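Side-chain contacts in CLIP-associating protein 2 (Mus musculus, PDB 3WOZ), which probably binds tubulin through its TOG domains, built of HEAT repeats, and so contributes to the control of microtubule dynamics: residues I114-F119 / I151-K156; T90-K95 / Q109-I114; F163-E168 / F207-G212. All coordinates share one frame; numbering follows the deposited sequence.

Contact 1: residues I114-F119 / I151-K156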
loop_
_atom_site.group_PDB
_atom_site.type_symbol
_atom_site.label_atom_id
_atom_site.label_comp_id
_atom_site.label_asym_id
_atom_site.label_seq_id
_atom_site.Cartn_x
_atom_site.Cartn_y
_atom_site.Cartn_z
ATOM N N ILE A 114 2.172 -2.963 -9.033
ATOM C CA ILE A 114 1.562 -2.063 -10.010
ATOM C C ILE A 114 1.366 -0.673 -9.393
ATOM O O ILE A 114 1.771 0.328 -9.977
ATOM C CB ILE A 114 0.208 -2.629 -10.539
ATOM C CG1 ILE A 114 0.411 -3.981 -11.236
ATOM C CG2 ILE A 114 -0.494 -1.636 -11.466
ATOM C CD1 ILE A 114 1.362 -3.962 -12.406
ATOM N N THR A 115 0.761 -0.630 -8.207
ATOM C CA THR A 115 0.581 0.618 -7.455
ATOM C C THR A 115 1.899 1.366 -7.312
ATOM O O THR A 115 1.979 2.549 -7.622
ATOM C CB THR A 115 -0.001 0.352 -6.047
ATOM O OG1 THR A 115 -1.236 -0.355 -6.176
ATOM C CG2 THR A 115 -0.252 1.665 -5.287
ATOM N N ARG A 116 2.928 0.660 -6.859
ATOM C CA ARG A 116 4.226 1.266 -6.563
ATOM C C ARG A 116 4.868 1.944 -7.767
ATOM O O ARG A 116 5.556 2.955 -7.609
ATOM C CB ARG A 116 5.170 0.216 -5.984
ATOM C CG ARG A 116 6.237 0.757 -5.037
ATOM C CD ARG A 116 6.777 -0.381 -4.158
ATOM N NE ARG A 116 7.178 -1.510 -4.992
ATOM C CZ ARG A 116 6.671 -2.738 -4.935
ATOM N NH1 ARG A 116 5.728 -3.069 -4.054
ATOM N NH2 ARG A 116 7.137 -3.649 -5.770
ATOM N N GLU A 117 4.633 1.396 -8.959
ATOM C CA GLU A 117 5.209 1.951 -10.182
ATOM C C GLU A 117 4.266 2.907 -10.916
ATOM O O GLU A 117 4.638 3.467 -11.944
ATOM C CB GLU A 117 5.688 0.828 -11.128
ATOM C CG GLU A 117 4.568 0.032 -11.804
ATOM C CD GLU A 117 5.078 -1.168 -12.605
ATOM O OE1 GLU A 117 6.185 -1.669 -12.321
ATOM O OE2 GLU A 117 4.358 -1.621 -13.519
ATOM N N SER A 118 3.060 3.102 -10.387
ATOM C CA SER A 118 2.045 3.896 -11.089
ATOM C C SER A 118 1.765 5.290 -10.494
ATOM O O SER A 118 1.031 6.074 -11.083
ATOM C CB SER A 118 0.732 3.112 -11.192
ATOM O OG SER A 118 0.932 1.848 -11.804
ATOM N N PHE A 119 2.347 5.593 -9.339
ATOM C CA PHE A 119 2.007 6.825 -8.619
ATOM C C PHE A 119 3.257 7.572 -8.181
ATOM O O PHE A 119 4.294 6.947 -7.991
ATOM C CB PHE A 119 1.137 6.502 -7.398
ATOM C CG PHE A 119 -0.226 5.979 -7.742
ATOM C CD1 PHE A 119 -1.265 6.856 -8.056
ATOM C CD2 PHE A 119 -0.482 4.608 -7.742
ATOM C CE1 PHE A 119 -2.532 6.375 -8.368
ATOM C CE2 PHE A 119 -1.746 4.119 -8.059
ATOM C CZ PHE A 119 -2.773 5.002 -8.371
ATOM N N ILE A 151 7.846 -0.011 2.033
ATOM C CA ILE A 151 8.729 1.147 2.275
ATOM C C ILE A 151 10.085 0.887 1.650
ATOM O O ILE A 151 10.557 1.675 0.839
ATOM C CB ILE A 151 9.001 1.431 3.786
ATOM C CG1 ILE A 151 7.741 1.317 4.653
ATOM C CG2 ILE A 151 9.727 2.779 3.966
ATOM C CD1 ILE A 151 6.791 2.461 4.578
ATOM N N GLU A 152 10.701 -0.229 2.039
ATOM C CA GLU A 152 12.036 -0.580 1.570
ATOM C C GLU A 152 12.130 -0.552 0.046
ATOM O O GLU A 152 13.069 0.019 -0.502
ATOM C CB GLU A 152 12.473 -1.949 2.096
ATOM C CG GLU A 152 13.990 -2.055 2.239
ATOM C CD GLU A 152 14.560 -3.379 1.774
ATOM O OE1 GLU A 152 13.899 -4.427 1.949
ATOM O OE2 GLU A 152 15.695 -3.366 1.242
ATOM N N THR A 153 11.155 -1.158 -0.631
ATOM C CA THR A 153 11.153 -1.203 -2.100
ATOM C C THR A 153 10.936 0.191 -2.701
ATOM O O THR A 153 11.551 0.541 -3.708
ATOM C CB THR A 153 10.107 -2.201 -2.633
ATOM O OG1 THR A 153 10.232 -3.443 -1.929
ATOM C CG2 THR A 153 10.297 -2.453 -4.122
ATOM N N LEU A 154 10.075 0.988 -2.069
ATOM C CA LEU A 154 9.817 2.358 -2.517
ATOM C C LEU A 154 11.066 3.223 -2.366
ATOM O O LEU A 154 11.331 4.090 -3.200
ATOM C CB LEU A 154 8.641 2.982 -1.750
ATOM C CG LEU A 154 8.135 4.344 -2.248
ATOM C CD1 LEU A 154 7.446 4.219 -3.605
ATOM C CD2 LEU A 154 7.200 4.985 -1.234
ATOM N N ALA A 155 11.828 2.967 -1.306
ATOM C CA ALA A 155 13.062 3.699 -1.030
ATOM C C ALA A 155 14.125 3.484 -2.106
ATOM O O ALA A 155 14.946 4.370 -2.354
ATOM C CB ALA A 155 13.605 3.321 0.341
ATOM N N LYS A 156 14.098 2.312 -2.743
ATOM C CA LYS A 156 15.033 1.975 -3.818
ATOM C C LYS A 156 14.736 2.714 -5.124
ATOM O O LYS A 156 15.580 2.760 -6.019
ATOM C CB LYS A 156 15.055 0.458 -4.078
ATOM C CG LYS A 156 15.287 -0.424 -2.846
ATOM C CD LYS A 156 16.630 -0.149 -2.176
ATOM C CE LYS A 156 16.754 -0.884 -0.848
ATOM N NZ LYS A 156 16.925 -2.355 -1.029
#
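Near the C-terminal ends of helices 102-118 and 141-155, Arg116 reaches over to Thr153 and Leu154, side chains laid against one another where two helices of the HEAT-repeat domain come side by side. The nearest alpha carbons, those of Arg116 and Leu154, are 7.0 Å apart, and the shared surface is small, 148 Å². Arg116 starts with CG swung away from its own backbone nitrogen (chi1 -152°) and bends at chi3 (51°). The Arg116 and Thr153 side chains cross at about a right angle, and the bend sets NE 3.4 Å from Thr153 CG2 and CZ 3.7 Å from the same methyl. One face of the guanidinium thus rests on the threonine methyl, and Thr153 CB lies over its rim, 3.8 Å above the plane. The contact is one of packing: in the TOG domain's curved stack of helices, Thr153 OG1 turns to Lys149 O in the preceding turn, while the charge of Arg116 is met by Asp113 through NH2. Further back, the side chains of Arg116 and Leu154 run past each other in opposite directions, CG 3.9 Å from CD1. An alanine in place of Arg116 is likely to strip the Thr153 methyl of its flat cover and leave Asp113 without its cationic mate. Leu154 also leans on Asn121 and Gln124 of helix 121-133, and Arg116 O accepts from Gln157 NE2, just beyond helix 141-155.

Contact 2: residues T90-K95 / Q109-I114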
loop_
_atom_site.group_PDB
_atom_site.type_symbol
_atom_site.label_atom_id
_atom_site.label_comp_id
_atom_site.label_asym_id
_atom_site.label_seq_id
_atom_site.Cartn_x
_atom_site.Cartn_y
_atom_site.Cartn_z
ATOM N N THR A 90 -3.221 1.357 1.410
ATOM C CA THR A 90 -3.376 0.874 2.774
ATOM C C THR A 90 -4.189 -0.412 2.830
ATOM O O THR A 90 -3.845 -1.322 3.583
ATOM C CB THR A 90 -4.002 1.932 3.723
ATOM O OG1 THR A 90 -5.283 2.330 3.226
ATOM C CG2 THR A 90 -3.099 3.145 3.845
ATOM N N GLN A 91 -5.258 -0.486 2.033
ATOM C CA GLN A 91 -6.089 -1.685 2.000
ATOM C C GLN A 91 -5.325 -2.885 1.438
ATOM O O GLN A 91 -5.494 -4.008 1.912
ATOM C CB GLN A 91 -7.383 -1.450 1.218
ATOM C CG GLN A 91 -8.417 -0.603 1.952
ATOM C CD GLN A 91 -8.985 -1.297 3.179
ATOM O OE1 GLN A 91 -9.481 -2.422 3.096
ATOM N NE2 GLN A 91 -8.916 -0.626 4.325
ATOM N N LEU A 92 -4.476 -2.637 0.441
ATOM C CA LEU A 92 -3.639 -3.690 -0.131
ATOM C C LEU A 92 -2.608 -4.192 0.876
ATOM O O LEU A 92 -2.323 -5.391 0.931
ATOM C CB LEU A 92 -2.950 -3.223 -1.415
ATOM C CG LEU A 92 -3.737 -3.187 -2.726
ATOM C CD1 LEU A 92 -2.834 -2.647 -3.831
ATOM C CD2 LEU A 92 -4.293 -4.574 -3.109
ATOM N N LEU A 93 -2.064 -3.280 1.682
ATOM C CA LEU A 93 -1.090 -3.665 2.706
ATOM C C LEU A 93 -1.738 -4.469 3.834
ATOM O O LEU A 93 -1.133 -5.408 4.360
ATOM C CB LEU A 93 -0.348 -2.447 3.258
ATOM C CG LEU A 93 0.654 -1.791 2.305
ATOM C CD1 LEU A 93 1.041 -0.422 2.838
ATOM C CD2 LEU A 93 1.888 -2.665 2.098
ATOM N N LYS A 94 -2.967 -4.109 4.188
ATOM C CA LYS A 94 -3.744 -4.889 5.148
ATOM C C LYS A 94 -4.013 -6.304 4.619
ATOM O O LYS A 94 -3.836 -7.283 5.344
ATOM C CB LYS A 94 -5.053 -4.177 5.496
ATOM C CG LYS A 94 -4.867 -2.942 6.366
ATOM C CD LYS A 94 -6.202 -2.303 6.703
ATOM C CE LYS A 94 -6.082 -1.434 7.954
ATOM N NZ LYS A 94 -7.303 -0.605 8.187
ATOM N N LYS A 95 -4.410 -6.402 3.352
ATOM C CA LYS A 95 -4.623 -7.700 2.700
ATOM C C LYS A 95 -3.337 -8.516 2.624
ATOM O O LYS A 95 -3.347 -9.720 2.874
ATOM C CB LYS A 95 -5.231 -7.528 1.304
ATOM C CG LYS A 95 -6.688 -7.101 1.312
ATOM C CD LYS A 95 -7.543 -8.091 2.084
ATOM C CE LYS A 95 -8.663 -7.390 2.804
ATOM N NZ LYS A 95 -9.690 -8.366 3.226
ATOM N N GLN A 109 0.297 -8.949 -3.947
ATOM C CA GLN A 109 1.657 -8.489 -4.232
ATOM C C GLN A 109 1.747 -7.827 -5.607
ATOM O O GLN A 109 2.363 -6.768 -5.754
ATOM C CB GLN A 109 2.675 -9.628 -4.106
ATOM C CG GLN A 109 4.134 -9.165 -4.159
ATOM C CD GLN A 109 4.456 -8.149 -3.070
ATOM O OE1 GLN A 109 4.520 -8.487 -1.889
ATOM N NE2 GLN A 109 4.649 -6.895 -3.465
ATOM N N LYS A 110 1.108 -8.445 -6.599
ATOM C CA LYS A 110 1.076 -7.916 -7.956
ATOM C C LYS A 110 0.409 -6.541 -7.995
ATOM O O LYS A 110 0.941 -5.609 -8.599
ATOM C CB LYS A 110 0.366 -8.894 -8.903
ATOM C CG LYS A 110 0.100 -8.356 -10.313
ATOM C CD LYS A 110 1.392 -8.140 -11.089
ATOM C CE LYS A 110 1.120 -7.783 -12.540
ATOM N NZ LYS A 110 2.369 -7.304 -13.201
ATOM N N ALA A 111 -0.754 -6.429 -7.356
ATOM C CA ALA A 111 -1.456 -5.151 -7.242
ATOM C C ALA A 111 -0.602 -4.085 -6.545
ATOM O O ALA A 111 -0.595 -2.924 -6.962
ATOM C CB ALA A 111 -2.782 -5.335 -6.526
ATOM N N LEU A 112 0.113 -4.483 -5.493
ATOM C CA LEU A 112 1.042 -3.589 -4.803
ATOM C C LEU A 112 2.171 -3.125 -5.718
ATOM O O LEU A 112 2.542 -1.951 -5.691
ATOM C CB LEU A 112 1.644 -4.258 -3.560
ATOM C CG LEU A 112 0.817 -4.353 -2.277
ATOM C CD1 LEU A 112 1.497 -5.308 -1.299
ATOM C CD2 LEU A 112 0.610 -2.970 -1.636
ATOM N N ASP A 113 2.716 -4.050 -6.514
ATOM C CA ASP A 113 3.818 -3.733 -7.423
ATOM C C ASP A 113 3.368 -2.737 -8.492
ATOM O O ASP A 113 4.092 -1.793 -8.811
ATOM C CB ASP A 113 4.372 -5.002 -8.091
ATOM C CG ASP A 113 5.081 -5.931 -7.116
ATOM O OD1 ASP A 113 5.421 -5.528 -5.979
ATOM O OD2 ASP A 113 5.315 -7.089 -7.501
ATOM N N ILE A 114 2.172 -2.963 -9.033
ATOM C CA ILE A 114 1.562 -2.063 -10.010
ATOM C C ILE A 114 1.366 -0.673 -9.393
ATOM O O ILE A 114 1.771 0.328 -9.977
ATOM C CB ILE A 114 0.208 -2.629 -10.539
ATOM C CG1 ILE A 114 0.411 -3.981 -11.236
ATOM C CG2 ILE A 114 -0.494 -1.636 -11.466
ATOM C CD1 ILE A 114 1.362 -3.962 -12.406
#
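Leu92 and Leu112 meet in an antiparallel pair of consecutive helices of the HEAT-repeat domain, 85-96 and 102-118, which are connected by a short loop. The local segments run at 150° between their N-to-C directions with axes 9.8 Å apart at closest approach, and the four touching side chains are all buried. The apolar contacts fall into two groups. In the first, Leu92 faces Ala111: both of its methyls, CD1 and CD2, come to the single methyl of Ala111, each 3.8 Å from CB, so the small residue is received by the branched end of the larger one. In the second, Leu112 sends CD2 between two neighbours of the facing helix. This methyl approaches Leu92 CB at 3.6 Å and Leu93 CD2 at 4.0 Å, and the side chains of Leu93 and Leu112 cross at about a right angle. The CA-CB bond of Leu112 does not itself aim at helix 85-96; with CG anti to the carbonyl carbon (chi1 -78°), the end of the chain comes in. Leu89 and Met96 of helix 85-96 also touch Leu112, so further neighbours add to the packing. A polar side-chain bond flanks these apolar contacts within helix 102-118, where Gln109 and Asp113 stand one turn apart. Gln109 NE2 donates to Asp113 OD1 at 3.0 Å with an N-H...acceptor angle of 145°, approaching from above the carboxylate plane.

Contact 3: residues F163-E168 / F207-G212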
loop_
_atom_site.group_PDB
_atom_site.type_symbol
_atom_site.label_atom_id
_atom_site.label_comp_id
_atom_site.label_asym_id
_atom_site.label_seq_id
_atom_site.Cartn_x
_atom_site.Cartn_y
_atom_site.Cartn_z
ATOM N N PHE A 163 12.214 12.222 0.844
ATOM C CA PHE A 163 12.341 11.906 2.260
ATOM C C PHE A 163 12.852 13.118 3.044
ATOM O O PHE A 163 13.998 13.542 2.873
ATOM C CB PHE A 163 13.262 10.699 2.451
ATOM C CG PHE A 163 13.625 10.424 3.885
ATOM C CD1 PHE A 163 14.918 10.655 4.343
ATOM C CD2 PHE A 163 12.678 9.934 4.778
ATOM C CE1 PHE A 163 15.263 10.400 5.672
ATOM C CE2 PHE A 163 13.015 9.679 6.109
ATOM C CZ PHE A 163 14.308 9.915 6.555
ATOM N N THR A 164 11.991 13.666 3.901
ATOM C CA THR A 164 12.320 14.861 4.681
ATOM C C THR A 164 12.138 14.653 6.185
ATOM O O THR A 164 11.290 13.866 6.622
ATOM C CB THR A 164 11.487 16.093 4.243
ATOM O OG1 THR A 164 10.092 15.769 4.271
ATOM C CG2 THR A 164 11.868 16.545 2.841
ATOM N N ASN A 165 12.945 15.370 6.965
ATOM C CA ASN A 165 12.851 15.362 8.420
ATOM C C ASN A 165 11.688 16.230 8.897
ATOM O O ASN A 165 11.864 17.403 9.232
ATOM C CB ASN A 165 14.178 15.809 9.055
ATOM C CG ASN A 165 14.171 15.712 10.576
ATOM O OD1 ASN A 165 13.381 14.975 11.163
ATOM N ND2 ASN A 165 15.061 16.461 11.219
ATOM N N SER A 166 10.498 15.639 8.899
ATOM C CA SER A 166 9.295 16.288 9.403
ATOM C C SER A 166 8.859 15.607 10.699
ATOM O O SER A 166 9.521 14.680 11.166
ATOM C CB SER A 166 8.182 16.225 8.358
ATOM O OG SER A 166 7.954 14.892 7.937
ATOM N N SER A 167 7.753 16.070 11.277
ATOM C CA SER A 167 7.214 15.479 12.502
ATOM C C SER A 167 6.629 14.083 12.260
ATOM O O SER A 167 6.890 13.157 13.030
ATOM C CB SER A 167 6.173 16.404 13.138
ATOM O OG SER A 167 5.106 16.679 12.245
ATOM N N GLU A 168 5.853 13.942 11.187
ATOM C CA GLU A 168 5.245 12.659 10.819
ATOM C C GLU A 168 6.279 11.587 10.477
ATOM O O GLU A 168 6.153 10.437 10.904
ATOM C CB GLU A 168 4.274 12.836 9.652
ATOM C CG GLU A 168 2.912 13.359 10.067
ATOM C CD GLU A 168 1.936 13.476 8.906
ATOM O OE1 GLU A 168 2.372 13.412 7.732
ATOM O OE2 GLU A 168 0.727 13.639 9.175
ATOM N N PHE A 207 18.591 12.113 7.108
ATOM C CA PHE A 207 18.378 11.042 8.082
ATOM C C PHE A 207 19.195 11.266 9.352
ATOM O O PHE A 207 18.762 10.892 10.443
ATOM C CB PHE A 207 18.702 9.668 7.490
ATOM C CG PHE A 207 18.188 8.521 8.317
ATOM C CD1 PHE A 207 18.990 7.928 9.288
ATOM C CD2 PHE A 207 16.897 8.041 8.135
ATOM C CE1 PHE A 207 18.515 6.875 10.057
ATOM C CE2 PHE A 207 16.413 6.988 8.902
ATOM C CZ PHE A 207 17.224 6.404 9.865
ATOM N N THR A 208 20.378 11.859 9.201
ATOM C CA THR A 208 21.225 12.211 10.341
ATOM C C THR A 208 20.531 13.275 11.199
ATOM O O THR A 208 20.562 13.210 12.430
ATOM C CB THR A 208 22.618 12.702 9.884
ATOM O OG1 THR A 208 23.124 11.829 8.866
ATOM C CG2 THR A 208 23.605 12.723 11.053
HETATM N N MSE A 209 19.888 14.231 10.528
HETATM C CA MSE A 209 19.114 15.288 11.171
HETATM C C MSE A 209 17.919 14.693 11.922
HETATM O O MSE A 209 17.605 15.111 13.041
HETATM C CB MSE A 209 18.634 16.284 10.114
HETATM C CG MSE A 209 18.804 17.750 10.484
HETATM SE SE MSE A 209 18.466 18.925 8.953
HETATM C CE MSE A 209 16.517 18.858 8.947
ATOM N N LEU A 210 17.266 13.717 11.287
ATOM C CA LEU A 210 16.150 12.963 11.867
ATOM C C LEU A 210 16.557 12.300 13.189
ATOM O O LEU A 210 15.896 12.487 14.209
ATOM C CB LEU A 210 15.669 11.903 10.858
ATOM C CG LEU A 210 14.362 11.086 10.925
ATOM C CD1 LEU A 210 14.125 10.402 12.274
ATOM C CD2 LEU A 210 13.142 11.900 10.520
ATOM N N LEU A 211 17.649 11.536 13.155
ATOM C CA LEU A 211 18.182 10.854 14.338
ATOM C C LEU A 211 18.525 11.827 15.463
ATOM O O LEU A 211 18.252 11.550 16.631
ATOM C CB LEU A 211 19.425 10.031 13.979
ATOM C CG LEU A 211 19.298 8.814 13.059
ATOM C CD1 LEU A 211 20.680 8.336 12.639
ATOM C CD2 LEU A 211 18.521 7.691 13.725
ATOM N N GLY A 212 19.120 12.963 15.096
ATOM C CA GLY A 212 19.491 14.009 16.047
ATOM C C GLY A 212 18.308 14.555 16.825
ATOM O O GLY A 212 18.440 14.906 18.001
#
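The turn leading into helix 167-179 docks on helix 204-212 through Asn165 and Phe163, which meet Leu210, Met209 and Phe207. Asn165 is the centre of an inverse gamma turn, and Ser166 after it is the N-cap, its side chain capping a backbone N of the helix's first turn. The alpha carbons of Asn165 and Leu210 are 5.3 Å apart. Asn165 carries CG anti to the backbone nitrogen (chi1 -175°), which extends the carboxamide over the backbone of the facing helix. Its two ends meet different things: OD1 lies 3.2 Å from Leu210 CD2, a tight approach of oxygen to methyl, while ND2 comes 3.6 Å from CE of Met209, modelled as selenomethionine. Met209 bends at chi3, and this brings CE to the amide, 3.8 Å from Asn165 CB. The polar atoms of Asn165 have further partners: OD1 accepts from Arg170 NH1, and the backbone N donates to Glu206 OE1, so both helices help to fix the turn. Beside it, two aromatic rings meet. Phe163 CZ sits 3.6 Å from Phe207 CD2, at the edge of the Phe207 ring and near its plane, with Phe163 CE1 3.8 Å from that same carbon. Around these residues, helix 186-202 supplies Leu199 to both phenylalanines, Leu202 to Phe163 and Leu196 to Phe207; Leu210 rests on Val173 of helix 167-179, and Leu226 of helix 216-226 touches Phe207.

Overall arrangement
From the N terminus, contact 2 comes first: it closes the short turn between helices 85-96 and 102-118. Contact 1 opens where contact 2 ends, the two sharing Ile114, and closes a longer loop that takes in helix 121-133 and carries helix 102-118 over to helix 141-155. Their centres are about 11 Å apart, and Thr115 OG1 approaches Leu92 CD1 at 3.6 Å, so the two contacts touch. Contact 3 follows, spanning helices 167-179 and 186-202 before helix 204-212 returns to residues 163-168; its centre is about 20 Å from that of contact 1. The three loops run in series without nesting or crossing, as befits a solenoid built by successive local packing.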